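Local coordinates for protein putative Phosphate (Eubacterium rectale, PDB 3DAO) that is probably a phosphatase of the haloacid dehalogenase superfamily, hydrolysing phosphorylated substrates, at residues Pro42-Val47 with Trp271-Leu276; Gly109-Val114 with Ile167-Phe172; Val210-Ala215 with Leu237-Met242. One frame throughout, in Å; residues are numbered along the deposited sequence.

Contact 1. Residues Pro42-Val47 with Trp271-Leu276; sequences PEYMSV and WENGVL
Helix packs against helix here: the first turn of helix 42-53 lies beside the start of the C-terminal helix 274-281 in a mainly apolar, buried seam next to the eight-stranded sheet. Tyr44 and Leu276 do most of the work. Leu276 CB sits over one face of the Tyr44 ring, 3.9 Å from its centroid and 29° off the normal, while Leu276 CD1 covers the rim of the ring. At the far end of the ring, Leu276 N gives Tyr44 OH a weak hydrogen bond of 3.0 Å, bent to 128° at the hydrogen. Tyr44 OH also meets a water at 2.6 Å, and this water bonds in turn to Asn273 OD1, bridging to the residue before the helix. With CG anti to the backbone N (chi1 -179°), Leu276 spreads its branches along helix 42-53: CD1 reaches Val47 CG2 at 3.9 Å, and CD2 lies 3.7 Å from Glu43 OE1. The carboxylate's polar partner is Lys280, one turn further along the C-terminal helix, in a salt bridge through OE2. Joining the crossover helix between parallel strands 23-26 and 57-61 to the last helix of the chain, this seam belongs to the Rossmann-like core of haloacid dehalogenase-type hydrolases.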
ATOM      1  N   PRO A  42       6.900 -10.066  19.226  1.00 21.72           N
ATOM      2  CA  PRO A  42       8.302 -10.257  18.814  1.00 22.56           C
ATOM      3  C   PRO A  42       8.593 -11.619  18.261  1.00 20.66           C
ATOM      4  O   PRO A  42       9.598 -11.809  17.571  1.00 21.40           O
ATOM      5  CB  PRO A  42       9.104  -9.976  20.100  1.00 24.29           C
ATOM      6  CG  PRO A  42       8.108 -10.115  21.214  1.00 24.23           C
ATOM      7  CD  PRO A  42       6.813  -9.601  20.624  1.00 23.69           C
ATOM      8  N   GLU A  43       7.695 -12.563  18.499  1.00 20.65           N
ATOM      9  CA  GLU A  43       7.928 -13.896  17.966  1.00 20.30           C
ATOM     10  C   GLU A  43       7.901 -13.804  16.444  1.00 19.71           C
ATOM     11  O   GLU A  43       8.568 -14.571  15.757  1.00 17.10           O
ATOM     12  CB  GLU A  43       6.963 -14.957  18.506  1.00 22.30           C
ATOM     13  CG  GLU A  43       7.486 -16.342  18.257  1.00 26.80           C
ATOM     14  CD  GLU A  43       6.582 -17.436  18.781  1.00 30.68           C
ATOM     15  OE1 GLU A  43       5.587 -17.125  19.470  1.00 34.15           O
ATOM     16  OE2 GLU A  43       6.884 -18.615  18.498  1.00 35.86           O
ATOM     17  N   TYR A  44       7.168 -12.817  15.921  1.00 19.01           N
ATOM     18  CA  TYR A  44       7.136 -12.622  14.455  1.00 17.76           C
ATOM     19  C   TYR A  44       8.538 -12.266  13.987  1.00 18.37           C
ATOM     20  O   TYR A  44       9.017 -12.725  12.958  1.00 17.53           O
ATOM     21  CB  TYR A  44       6.149 -11.512  14.007  1.00 18.85           C
ATOM     22  CG  TYR A  44       4.744 -12.007  13.720  1.00 15.41           C
ATOM     23  CD1 TYR A  44       4.485 -12.694  12.573  1.00 18.89           C
ATOM     24  CD2 TYR A  44       3.690 -11.752  14.579  1.00 20.18           C
ATOM     25  CE1 TYR A  44       3.220 -13.147  12.278  1.00 18.55           C
ATOM     26  CE2 TYR A  44       2.414 -12.219  14.303  1.00 18.85           C
ATOM     27  CZ  TYR A  44       2.189 -12.909  13.129  1.00 16.23           C
ATOM     28  OH  TYR A  44       0.919 -13.411  12.785  1.00 20.29           O
HETATM   29  N   MSE A  45       9.207 -11.442  14.769  1.00 18.83           N
HETATM   30  CA  MSE A  45      10.520 -10.945  14.342  1.00 17.40           C
HETATM   31  C   MSE A  45      11.505 -12.090  14.363  1.00 16.09           C
HETATM   32  O   MSE A  45      12.326 -12.221  13.489  1.00 16.95           O
HETATM   33  CB  MSE A  45      11.038  -9.810  15.231  1.00 18.92           C
HETATM   34  CG  MSE A  45      10.138  -8.614  15.413  1.00 19.06           C
HETATM   35 SE   MSE A  45       9.741  -7.699  13.751  1.00 21.41          SE
HETATM   36  CE  MSE A  45       7.927  -8.376  13.475  1.00 22.48           C
ATOM     37  N   SER A  46      11.398 -12.949  15.378  1.00 16.66           N
ATOM     38  CA  SER A  46      12.339 -14.075  15.514  1.00 15.18           C
ATOM     39  C   SER A  46      12.183 -15.092  14.413  1.00 15.77           C
ATOM     40  O   SER A  46      13.136 -15.568  13.806  1.00 15.81           O
ATOM     41  CB  SER A  46      12.166 -14.743  16.887  1.00 17.79           C
ATOM     42  OG  SER A  46      12.978 -15.912  16.971  1.00 21.89           O
ATOM     43  N   VAL A  47      10.923 -15.414  14.130  1.00 17.45           N
ATOM     44  CA  VAL A  47      10.620 -16.416  13.105  1.00 16.39           C
ATOM     45  C   VAL A  47      11.024 -15.911  11.717  1.00 16.85           C
ATOM     46  O   VAL A  47      11.685 -16.607  10.957  1.00 16.49           O
ATOM     47  CB  VAL A  47       9.121 -16.843  13.182  1.00 17.76           C
ATOM     48  CG1 VAL A  47       8.731 -17.674  11.987  1.00 17.92           C
ATOM     49  CG2 VAL A  47       8.846 -17.600  14.510  1.00 17.81           C
ATOM     50  N   TRP A 271      -5.709 -12.030  15.421  1.00 25.01           N
ATOM     51  CA  TRP A 271      -5.904 -12.048  16.885  1.00 26.02           C
ATOM     52  C   TRP A 271      -5.625 -13.420  17.428  1.00 26.69           C
ATOM     53  O   TRP A 271      -5.672 -13.634  18.636  1.00 26.85           O
ATOM     54  CB  TRP A 271      -7.286 -11.536  17.342  1.00 28.34           C
ATOM     55  CG  TRP A 271      -8.442 -12.193  16.721  1.00 28.15           C
ATOM     56  CD1 TRP A 271      -9.046 -13.335  17.124  1.00 29.98           C
ATOM     57  CD2 TRP A 271      -9.174 -11.724  15.589  1.00 27.19           C
ATOM     58  NE1 TRP A 271     -10.090 -13.632  16.292  1.00 31.80           N
ATOM     59  CE2 TRP A 271     -10.193 -12.655  15.342  1.00 29.38           C
ATOM     60  CE3 TRP A 271      -9.053 -10.611  14.745  1.00 26.51           C
ATOM     61  CZ2 TRP A 271     -11.099 -12.506  14.297  1.00 28.21           C
ATOM     62  CZ3 TRP A 271      -9.943 -10.472  13.708  1.00 22.06           C
ATOM     63  CH2 TRP A 271     -10.957 -11.413  13.494  1.00 24.70           C
ATOM     64  N   GLU A 272      -5.314 -14.321  16.510  1.00 25.39           N
ATOM     65  CA  GLU A 272      -4.922 -15.690  16.836  1.00 26.04           C
ATOM     66  C   GLU A 272      -3.532 -15.965  16.288  1.00 26.21           C
ATOM     67  O   GLU A 272      -3.037 -17.103  16.283  1.00 26.08           O
ATOM     68  CB  GLU A 272      -5.916 -16.706  16.293  1.00 26.99           C
ATOM     69  CG  GLU A 272      -7.207 -16.669  17.066  1.00 28.04           C
ATOM     70  CD  GLU A 272      -8.251 -17.631  16.562  1.00 31.06           C
ATOM     71  OE1 GLU A 272      -7.963 -18.418  15.641  1.00 32.83           O
ATOM     72  OE2 GLU A 272      -9.385 -17.574  17.106  1.00 37.43           O
ATOM     73  N   ASN A 273      -2.897 -14.903  15.826  1.00 23.87           N
ATOM     74  CA  ASN A 273      -1.538 -15.038  15.287  1.00 24.04           C
ATOM     75  C   ASN A 273      -1.460 -16.155  14.234  1.00 21.85           C
ATOM     76  O   ASN A 273      -0.553 -16.972  14.205  1.00 21.02           O
ATOM     77  CB  ASN A 273      -0.524 -15.256  16.425  1.00 23.70           C
ATOM     78  CG  ASN A 273      -0.157 -13.962  17.130  1.00 26.26           C
ATOM     79  OD1 ASN A 273      -0.485 -12.873  16.668  1.00 27.29           O
ATOM     80  ND2 ASN A 273       0.564 -14.074  18.239  1.00 32.52           N
ATOM     81  N   GLY A 274      -2.423 -16.157  13.316  1.00 22.16           N
ATOM     82  CA  GLY A 274      -2.475 -17.176  12.271  1.00 19.33           C
ATOM     83  C   GLY A 274      -1.316 -17.188  11.292  1.00 19.38           C
ATOM     84  O   GLY A 274      -0.817 -18.236  10.881  1.00 18.61           O
ATOM     85  N   VAL A 275      -0.886 -16.014  10.864  1.00 18.22           N
ATOM     86  CA  VAL A 275       0.240 -15.974   9.921  1.00 16.46           C
ATOM     87  C   VAL A 275       1.496 -16.529  10.633  1.00 16.22           C
ATOM     88  O   VAL A 275       2.267 -17.279  10.052  1.00 17.86           O
ATOM     89  CB  VAL A 275       0.499 -14.563   9.361  1.00 17.76           C
ATOM     90  CG1 VAL A 275       1.792 -14.563   8.574  1.00 17.61           C
ATOM     91  CG2 VAL A 275      -0.681 -14.129   8.456  1.00 14.98           C
ATOM     92  N   LEU A 276       1.618 -16.230  11.911  1.00 17.62           N
ATOM     93  CA  LEU A 276       2.781 -16.697  12.689  1.00 19.18           C
ATOM     94  C   LEU A 276       2.846 -18.208  12.630  1.00 21.38           C
ATOM     95  O   LEU A 276       3.912 -18.810  12.413  1.00 21.08           O
ATOM     96  CB  LEU A 276       2.740 -16.207  14.118  1.00 21.52           C
ATOM     97  CG  LEU A 276       3.946 -16.647  14.978  1.00 20.69           C
ATOM     98  CD1 LEU A 276       5.261 -16.121  14.418  1.00 19.35           C
ATOM     99  CD2 LEU A 276       3.745 -16.157  16.367  1.00 20.93           C
TER
HETATM  100  O   HOH W   1      -0.860 -11.930  13.901  1.00 26.45           O

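Contact 2. Residues Gly109-Val114 with Ile167-Phe172; sequences GMCRMV and IKFTVF
Val114 N donates to Met110 O at 2.9 Å, a helical bond one turn long, and these two residues present their side chains to strand 168-172 from the same side of helix 104-117. What they meet is apolar. Phe169, its CG anti to the backbone N (chi1 174°), reaches out from the strand and lays its ring against the helix. Met110, modelled as selenomethionine, covers one face of that ring: its CB stands 3.7 Å from the Phe169 centroid and only 14° off the normal, a CH-pi contact over the middle of the ring. The rest of the Met110 chain runs on in extended form, past the ring in the opposite direction to Phe169, and brings SE to 4.4 Å from the same centroid in an oblique Met-aromatic contact. A true sulfur comes in obliquely from the next helix residue, with Cys111 SG 3.6 Å from Phe169 CE1. Val114 takes the edge, its CG2 lying in the ring plane 3.9 Å from Phe169 CZ. Val114 CG2 also reaches Val171 CG2 at 4.1 Å, so one branch of Val114 touches both strand residues whose side chains face the helix. Thr170, between them, points to the other side of the sheet, where its OG1 bonds to Asp204. Segments 109-114 and 168-172 run almost parallel, 12° apart, with axes 9.7 Å from each other at closest approach. Strand 168-172 is an inner strand of the six-stranded sheet, paired antiparallel with 122-126 and 202-207, and a classic beta bulge opposite Ala126 marks its start. Tyr123 and Cys205 of those flanking strands also touch the helix, while Phe185 and Trp189 of helix 185-189 pack beside it through Val114 and Met110.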
ATOM      1  N   GLY A 109      -3.033  18.017 -13.908  1.00 15.77           N
ATOM      2  CA  GLY A 109      -4.322  18.041 -14.609  1.00 15.65           C
ATOM      3  C   GLY A 109      -5.494  17.743 -13.661  1.00 15.08           C
ATOM      4  O   GLY A 109      -6.570  18.381 -13.706  1.00 13.59           O
HETATM    5  N   MSE A 110      -5.274  16.757 -12.796  1.00 14.76           N
HETATM    6  CA  MSE A 110      -6.262  16.379 -11.763  1.00 13.05           C
HETATM    7  C   MSE A 110      -6.502  17.548 -10.815  1.00 13.25           C
HETATM    8  O   MSE A 110      -7.644  17.851 -10.479  1.00 16.07           O
HETATM    9  CB  MSE A 110      -5.826  15.152 -10.992  1.00 13.66           C
HETATM   10  CG  MSE A 110      -5.902  13.912 -11.827  1.00 13.02           C
HETATM   11 SE   MSE A 110      -5.068  12.439 -10.906  1.00 14.73          SE
HETATM   12  CE  MSE A 110      -5.668  10.963 -12.070  1.00 19.49           C
ATOM     13  N   CYS A 111      -5.421  18.170 -10.375  1.00 13.36           N
ATOM     14  CA  CYS A 111      -5.501  19.331  -9.469  1.00 13.68           C
ATOM     15  C   CYS A 111      -6.391  20.405 -10.091  1.00 14.03           C
ATOM     16  O   CYS A 111      -7.305  20.946  -9.472  1.00 12.98           O
ATOM     17  CB  CYS A 111      -4.131  19.966  -9.246  1.00 15.04           C
ATOM     18  SG  CYS A 111      -2.954  19.118  -8.134  1.00 21.33           S
ATOM     19  N   ARG A 112      -6.075  20.760 -11.338  1.00 14.40           N
ATOM     20  CA  ARG A 112      -6.832  21.841 -12.027  1.00 14.40           C
ATOM     21  C   ARG A 112      -8.277  21.526 -12.174  1.00 14.52           C
ATOM     22  O   ARG A 112      -9.148  22.390 -11.945  1.00 16.69           O
ATOM     23  CB  ARG A 112      -6.219  22.162 -13.394  1.00 13.04           C
ATOM     24  CG  ARG A 112      -4.857  22.715 -13.232  1.00 16.20           C
ATOM     25  CD  ARG A 112      -4.174  22.988 -14.553  1.00 24.99           C
ATOM     26  NE  ARG A 112      -2.832  23.499 -14.312  1.00 26.00           N
ATOM     27  CZ  ARG A 112      -1.734  22.843 -14.670  1.00 27.24           C
ATOM     28  NH1 ARG A 112      -1.810  21.752 -15.409  1.00 28.01           N
ATOM     29  NH2 ARG A 112      -0.571  23.345 -14.384  1.00 26.55           N
HETATM   30  N   MSE A 113      -8.555  20.259 -12.457  1.00 15.36           N
HETATM   31  CA  MSE A 113      -9.935  19.824 -12.634  1.00 13.93           C
HETATM   32  C   MSE A 113     -10.713  19.858 -11.320  1.00 14.17           C
HETATM   33  O   MSE A 113     -11.867  20.304 -11.281  1.00 13.19           O
HETATM   34  CB  MSE A 113     -10.036  18.450 -13.279  1.00 13.65           C
HETATM   35  CG  MSE A 113     -11.462  17.929 -13.315  1.00 16.93           C
HETATM   36 SE   MSE A 113     -11.645  16.255 -14.289  1.00 16.97          SE
HETATM   37  CE  MSE A 113     -11.256  16.845 -16.120  1.00 19.80           C
ATOM     38  N   VAL A 114     -10.085  19.400 -10.235  1.00 13.74           N
ATOM     39  CA  VAL A 114     -10.801  19.383  -8.957  1.00 12.44           C
ATOM     40  C   VAL A 114     -11.071  20.823  -8.519  1.00 14.33           C
ATOM     41  O   VAL A 114     -12.171  21.182  -8.124  1.00 15.21           O
ATOM     42  CB  VAL A 114     -10.063  18.570  -7.894  1.00 13.57           C
ATOM     43  CG1 VAL A 114     -10.821  18.661  -6.519  1.00 15.24           C
ATOM     44  CG2 VAL A 114      -9.933  17.106  -8.365  1.00 13.88           C
ATOM     45  N   ILE A 167       3.272  10.184  -6.036  1.00 13.51           N
ATOM     46  CA  ILE A 167       2.838   8.805  -6.119  1.00 15.17           C
ATOM     47  C   ILE A 167       1.350   8.615  -5.919  1.00 13.84           C
ATOM     48  O   ILE A 167       0.786   7.573  -6.268  1.00 15.58           O
ATOM     49  CB  ILE A 167       3.649   7.852  -5.152  1.00 15.15           C
ATOM     50  CG1 ILE A 167       3.482   8.268  -3.687  1.00 15.79           C
ATOM     51  CG2 ILE A 167       5.127   7.701  -5.652  1.00 15.67           C
ATOM     52  CD1 ILE A 167       4.026   7.223  -2.694  1.00 19.48           C
ATOM     53  N   LYS A 168       0.688   9.668  -5.443  1.00 14.14           N
ATOM     54  CA  LYS A 168      -0.772   9.585  -5.231  1.00 14.33           C
ATOM     55  C   LYS A 168      -1.399  10.971  -5.246  1.00 13.90           C
ATOM     56  O   LYS A 168      -0.829  11.909  -4.737  1.00 13.20           O
ATOM     57  CB  LYS A 168      -1.094   8.932  -3.893  1.00 16.32           C
ATOM     58  CG  LYS A 168      -2.619   8.830  -3.600  1.00 18.32           C
ATOM     59  CD  LYS A 168      -2.907   8.062  -2.334  1.00 18.31           C
ATOM     60  CE  LYS A 168      -2.419   8.796  -1.091  1.00 24.75           C
ATOM     61  NZ  LYS A 168      -2.800   8.019   0.152  1.00 23.90           N
ATOM     62  N   PHE A 169      -2.549  11.047  -5.899  1.00 15.04           N
ATOM     63  CA  PHE A 169      -3.380  12.241  -5.900  1.00 13.83           C
ATOM     64  C   PHE A 169      -4.713  11.778  -5.331  1.00 13.69           C
ATOM     65  O   PHE A 169      -5.308  10.806  -5.806  1.00 13.05           O
ATOM     66  CB  PHE A 169      -3.557  12.831  -7.290  1.00 14.39           C
ATOM     67  CG  PHE A 169      -4.545  13.993  -7.324  1.00 14.83           C
ATOM     68  CD1 PHE A 169      -4.120  15.276  -7.168  1.00 15.85           C
ATOM     69  CD2 PHE A 169      -5.890  13.765  -7.517  1.00 14.18           C
ATOM     70  CE1 PHE A 169      -5.014  16.337  -7.173  1.00 14.43           C
ATOM     71  CE2 PHE A 169      -6.784  14.832  -7.547  1.00 11.35           C
ATOM     72  CZ  PHE A 169      -6.323  16.115  -7.378  1.00 11.09           C
ATOM     73  N   THR A 170      -5.158  12.479  -4.303  1.00 12.44           N
ATOM     74  CA  THR A 170      -6.355  12.120  -3.586  1.00 12.04           C
ATOM     75  C   THR A 170      -7.368  13.248  -3.492  1.00 10.52           C
ATOM     76  O   THR A 170      -7.028  14.388  -3.155  1.00 11.55           O
ATOM     77  CB  THR A 170      -5.975  11.721  -2.144  1.00 12.31           C
ATOM     78  OG1 THR A 170      -5.169  10.521  -2.184  1.00 17.05           O
ATOM     79  CG2 THR A 170      -7.218  11.454  -1.271  1.00 17.44           C
ATOM     80  N   VAL A 171      -8.621  12.899  -3.769  1.00 13.75           N
ATOM     81  CA  VAL A 171      -9.748  13.848  -3.643  1.00 12.28           C
ATOM     82  C   VAL A 171     -10.501  13.510  -2.370  1.00 12.69           C
ATOM     83  O   VAL A 171     -10.707  12.350  -2.053  1.00 14.11           O
ATOM     84  CB  VAL A 171     -10.734  13.747  -4.826  1.00 15.41           C
ATOM     85  CG1 VAL A 171     -11.682  14.944  -4.807  1.00 11.85           C
ATOM     86  CG2 VAL A 171      -9.950  13.641  -6.193  1.00 11.86           C
ATOM     87  N   PHE A 172     -10.886  14.552  -1.650  1.00 12.77           N
ATOM     88  CA  PHE A 172     -11.674  14.452  -0.427  1.00 12.72           C
ATOM     89  C   PHE A 172     -12.933  15.306  -0.445  1.00 12.99           C
ATOM     90  O   PHE A 172     -12.971  16.431  -0.958  1.00 14.20           O
ATOM     91  CB  PHE A 172     -10.852  14.909   0.791  1.00 13.51           C
ATOM     92  CG  PHE A 172     -11.659  14.962   2.071  1.00 12.38           C
ATOM     93  CD1 PHE A 172     -11.921  13.815   2.765  1.00 12.31           C
ATOM     94  CD2 PHE A 172     -12.135  16.163   2.574  1.00 15.69           C
ATOM     95  CE1 PHE A 172     -12.676  13.840   3.948  1.00 16.14           C
ATOM     96  CE2 PHE A 172     -12.873  16.182   3.767  1.00 16.05           C
ATOM     97  CZ  PHE A 172     -13.141  15.025   4.422  1.00 14.79           C
TER

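Contact 3. Residues Val210-Ala215 with Leu237-Met242; sequences VSKWTA and LNDIEM
Lys212 and Asp239 form a buried salt bridge that joins what look like motifs III and IV of a haloacid dehalogenase active site, with 237-242 carrying the end of a GDxxND sequence. Lys212 NZ donates to Asp239 OD1 at 2.7 Å, on the syn side and 27° out of the carboxylate plane, and to Asn238 OD1 at 2.9 Å. A salt bridge to Asp27 OD2, of the probable DxDxT motif, gives this ammonium a third acceptor. Asp239 OD2 is held separately, by the backbone N-H groups of Asp235 and Asn236. The first turn of helix 212-222 finds acceptors largely outside itself. Lys212 N bonds to a water that in turn donates to Asn238 O, and Trp213 N bonds to another that donates to Glu241 OE1 at 2.9 Å. Thr214 N is capped by Ser211 OG, the N-cap, at 2.9 Å and a fairly straight 162°. A third water links that hydroxyl to Glu241 OE1, which therefore accepts from two waters. The Glu241 carboxylate also crosses Trp213, with OE1 3.3 Å from Trp213 CB. Further along the indole, Trp213 CE3 packs against Met242 CB at 3.6 Å.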
ATOM      1  N   VAL A 210      -0.461   0.585 -11.544  1.00 19.94           N
ATOM      2  CA  VAL A 210       0.049   0.371 -10.180  1.00 19.22           C
ATOM      3  C   VAL A 210      -0.766  -0.684  -9.456  1.00 18.39           C
ATOM      4  O   VAL A 210      -1.992  -0.727  -9.530  1.00 16.71           O
ATOM      5  CB  VAL A 210       0.049   1.667  -9.346  1.00 17.17           C
ATOM      6  CG1 VAL A 210       0.088   1.365  -7.806  1.00 18.72           C
ATOM      7  CG2 VAL A 210       1.187   2.554  -9.760  1.00 16.77           C
ATOM      8  N   SER A 211      -0.044  -1.560  -8.764  1.00 19.02           N
ATOM      9  CA  SER A 211      -0.685  -2.516  -7.872  1.00 18.73           C
ATOM     10  C   SER A 211       0.345  -3.220  -7.004  1.00 18.24           C
ATOM     11  O   SER A 211       1.533  -3.185  -7.275  1.00 19.23           O
ATOM     12  CB  SER A 211      -1.433  -3.588  -8.644  1.00 18.55           C
ATOM     13  OG  SER A 211      -0.543  -4.497  -9.322  1.00 17.90           O
ATOM     14  N   LYS A 212      -0.158  -3.920  -6.004  1.00 18.23           N
ATOM     15  CA  LYS A 212       0.725  -4.733  -5.160  1.00 16.91           C
ATOM     16  C   LYS A 212       1.408  -5.809  -6.015  1.00 16.82           C
ATOM     17  O   LYS A 212       2.619  -6.053  -5.902  1.00 18.89           O
ATOM     18  CB  LYS A 212      -0.050  -5.385  -3.999  1.00 16.99           C
ATOM     19  CG  LYS A 212      -0.395  -4.466  -2.869  1.00 16.12           C
ATOM     20  CD  LYS A 212      -1.242  -5.239  -1.834  1.00 18.94           C
ATOM     21  CE  LYS A 212      -1.382  -4.469  -0.560  1.00 24.30           C
ATOM     22  NZ  LYS A 212      -2.413  -5.127   0.303  1.00 26.00           N
ATOM     23  N   TRP A 213       0.672  -6.409  -6.941  1.00 16.34           N
ATOM     24  CA  TRP A 213       1.263  -7.487  -7.770  1.00 17.10           C
ATOM     25  C   TRP A 213       2.290  -6.947  -8.753  1.00 16.92           C
ATOM     26  O   TRP A 213       3.323  -7.556  -8.993  1.00 21.28           O
ATOM     27  CB  TRP A 213       0.216  -8.323  -8.515  1.00 17.43           C
ATOM     28  CG  TRP A 213       0.886  -9.406  -9.285  1.00 18.11           C
ATOM     29  CD1 TRP A 213       1.037  -9.468 -10.635  1.00 23.94           C
ATOM     30  CD2 TRP A 213       1.624 -10.515  -8.750  1.00 18.62           C
ATOM     31  NE1 TRP A 213       1.775 -10.586 -10.987  1.00 25.53           N
ATOM     32  CE2 TRP A 213       2.133 -11.252  -9.846  1.00 23.72           C
ATOM     33  CE3 TRP A 213       1.861 -10.986  -7.464  1.00 18.06           C
ATOM     34  CZ2 TRP A 213       2.883 -12.405  -9.683  1.00 26.46           C
ATOM     35  CZ3 TRP A 213       2.617 -12.165  -7.309  1.00 24.08           C
ATOM     36  CH2 TRP A 213       3.108 -12.842  -8.399  1.00 25.07           C
ATOM     37  N   THR A 214       2.035  -5.778  -9.303  1.00 16.60           N
ATOM     38  CA  THR A 214       3.015  -5.146 -10.200  1.00 17.80           C
ATOM     39  C   THR A 214       4.361  -4.960  -9.504  1.00 17.53           C
ATOM     40  O   THR A 214       5.448  -5.331 -10.009  1.00 17.61           O
ATOM     41  CB  THR A 214       2.513  -3.778 -10.742  1.00 18.17           C
ATOM     42  OG1 THR A 214       1.340  -4.005 -11.530  1.00 18.78           O
ATOM     43  CG2 THR A 214       3.576  -3.106 -11.643  1.00 19.55           C
ATOM     44  N   ALA A 215       4.266  -4.385  -8.313  1.00 16.21           N
ATOM     45  CA  ALA A 215       5.447  -4.089  -7.517  1.00 15.46           C
ATOM     46  C   ALA A 215       6.120  -5.387  -7.077  1.00 16.27           C
ATOM     47  O   ALA A 215       7.336  -5.485  -7.089  1.00 17.23           O
ATOM     48  CB  ALA A 215       5.117  -3.238  -6.277  1.00 15.11           C
ATOM     49  N   LEU A 237      -9.505  -7.506  -0.615  1.00 25.32           N
ATOM     50  CA  LEU A 237      -9.829  -7.738  -2.024  1.00 25.19           C
ATOM     51  C   LEU A 237      -8.651  -7.295  -2.883  1.00 23.92           C
ATOM     52  O   LEU A 237      -8.394  -7.900  -3.908  1.00 25.03           O
ATOM     53  CB  LEU A 237     -11.088  -6.982  -2.458  1.00 25.67           C
ATOM     54  CG  LEU A 237     -12.425  -7.468  -1.887  1.00 26.22           C
ATOM     55  CD1 LEU A 237     -13.542  -6.446  -2.248  1.00 28.41           C
ATOM     56  CD2 LEU A 237     -12.771  -8.862  -2.382  1.00 26.27           C
ATOM     57  N   ASN A 238      -7.913  -6.273  -2.441  1.00 24.41           N
ATOM     58  CA  ASN A 238      -6.753  -5.784  -3.234  1.00 25.44           C
ATOM     59  C   ASN A 238      -5.543  -6.757  -3.194  1.00 25.35           C
ATOM     60  O   ASN A 238      -4.531  -6.546  -3.854  1.00 28.20           O
ATOM     61  CB  ASN A 238      -6.337  -4.337  -2.893  1.00 24.80           C
ATOM     62  CG  ASN A 238      -5.622  -4.185  -1.541  1.00 30.13           C
ATOM     63  OD1 ASN A 238      -5.039  -5.120  -1.006  1.00 29.30           O
ATOM     64  ND2 ASN A 238      -5.632  -2.956  -1.011  1.00 31.19           N
ATOM     65  N   ASP A 239      -5.690  -7.843  -2.445  1.00 23.79           N
ATOM     66  CA  ASP A 239      -4.630  -8.868  -2.335  1.00 21.60           C
ATOM     67  C   ASP A 239      -4.911 -10.039  -3.242  1.00 21.21           C
ATOM     68  O   ASP A 239      -4.112 -10.958  -3.373  1.00 19.66           O
ATOM     69  CB  ASP A 239      -4.568  -9.425  -0.900  1.00 21.06           C
ATOM     70  CG  ASP A 239      -4.000  -8.439   0.087  1.00 21.63           C
ATOM     71  OD1 ASP A 239      -3.031  -7.720  -0.248  1.00 25.59           O
ATOM     72  OD2 ASP A 239      -4.524  -8.380   1.210  1.00 19.78           O
ATOM     73  N   ILE A 240      -6.067  -9.996  -3.879  1.00 21.05           N
ATOM     74  CA  ILE A 240      -6.508 -11.145  -4.684  1.00 19.72           C
ATOM     75  C   ILE A 240      -5.533 -11.554  -5.798  1.00 19.77           C
ATOM     76  O   ILE A 240      -5.236 -12.733  -5.995  1.00 18.89           O
ATOM     77  CB  ILE A 240      -7.953 -10.951  -5.219  1.00 20.02           C
ATOM     78  CG1 ILE A 240      -8.933 -11.218  -4.075  1.00 18.96           C
ATOM     79  CG2 ILE A 240      -8.230 -11.875  -6.403  1.00 20.62           C
ATOM     80  CD1 ILE A 240     -10.431 -10.918  -4.382  1.00 25.55           C
ATOM     81  N   GLU A 241      -5.037 -10.577  -6.527  1.00 20.96           N
ATOM     82  CA  GLU A 241      -4.135 -10.880  -7.644  1.00 20.40           C
ATOM     83  C   GLU A 241      -2.869 -11.583  -7.132  1.00 19.71           C
ATOM     84  O   GLU A 241      -2.444 -12.597  -7.694  1.00 20.28           O
ATOM     85  CB  GLU A 241      -3.799  -9.600  -8.430  1.00 20.99           C
ATOM     86  CG  GLU A 241      -2.931  -9.865  -9.633  1.00 24.17           C
ATOM     87  CD  GLU A 241      -2.677  -8.635 -10.493  1.00 25.93           C
ATOM     88  OE1 GLU A 241      -2.635  -7.499  -9.938  1.00 23.24           O
ATOM     89  OE2 GLU A 241      -2.514  -8.841 -11.728  1.00 28.82           O
HETATM   90  N   MSE A 242      -2.298 -11.094  -6.033  1.00 20.66           N
HETATM   91  CA  MSE A 242      -1.057 -11.719  -5.517  1.00 19.49           C
HETATM   92  C   MSE A 242      -1.375 -13.105  -4.950  1.00 20.21           C
HETATM   93  O   MSE A 242      -0.622 -14.065  -5.138  1.00 18.69           O
HETATM   94  CB  MSE A 242      -0.250 -10.812  -4.546  1.00 19.43           C
HETATM   95  CG  MSE A 242      -0.764 -10.607  -3.209  1.00 19.39           C
HETATM   96 SE   MSE A 242       0.588  -9.553  -2.256  1.00 23.53          SE
HETATM   97  CE  MSE A 242      -0.220  -9.535  -0.472  1.00 24.99           C
TER
HETATM   98  O   HOH W   2      -1.865  -5.529 -11.345  1.00 30.77           O
HETATM   99  O   HOH W   3      -3.150  -4.114  -5.154  1.00 24.48           O
HETATM  100  O   HOH W   4      -2.299  -6.556  -7.264  1.00 24.66           O

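Overall arrangement
Contacts 1 and 3 belong to the Rossmann-like core built on the eight-stranded sheet, whereas contact 2 lies in the smaller domain with the six-stranded sheet, inserted in the chain and probably serving as a cap. Contact 1 joins the first and last helices and so encloses the other two along the chain; contact 2 closes before contact 3 opens. Contacts 1 and 2 fall on opposite sides of the molecule's centre, 39 Å apart between centres. Contact 3 is 23 Å from each, again between centres, and its nearest atoms come within about 6 Å of contact 2. The probable active site thus lies on the core side, near the cap, as in related capped phosphatases.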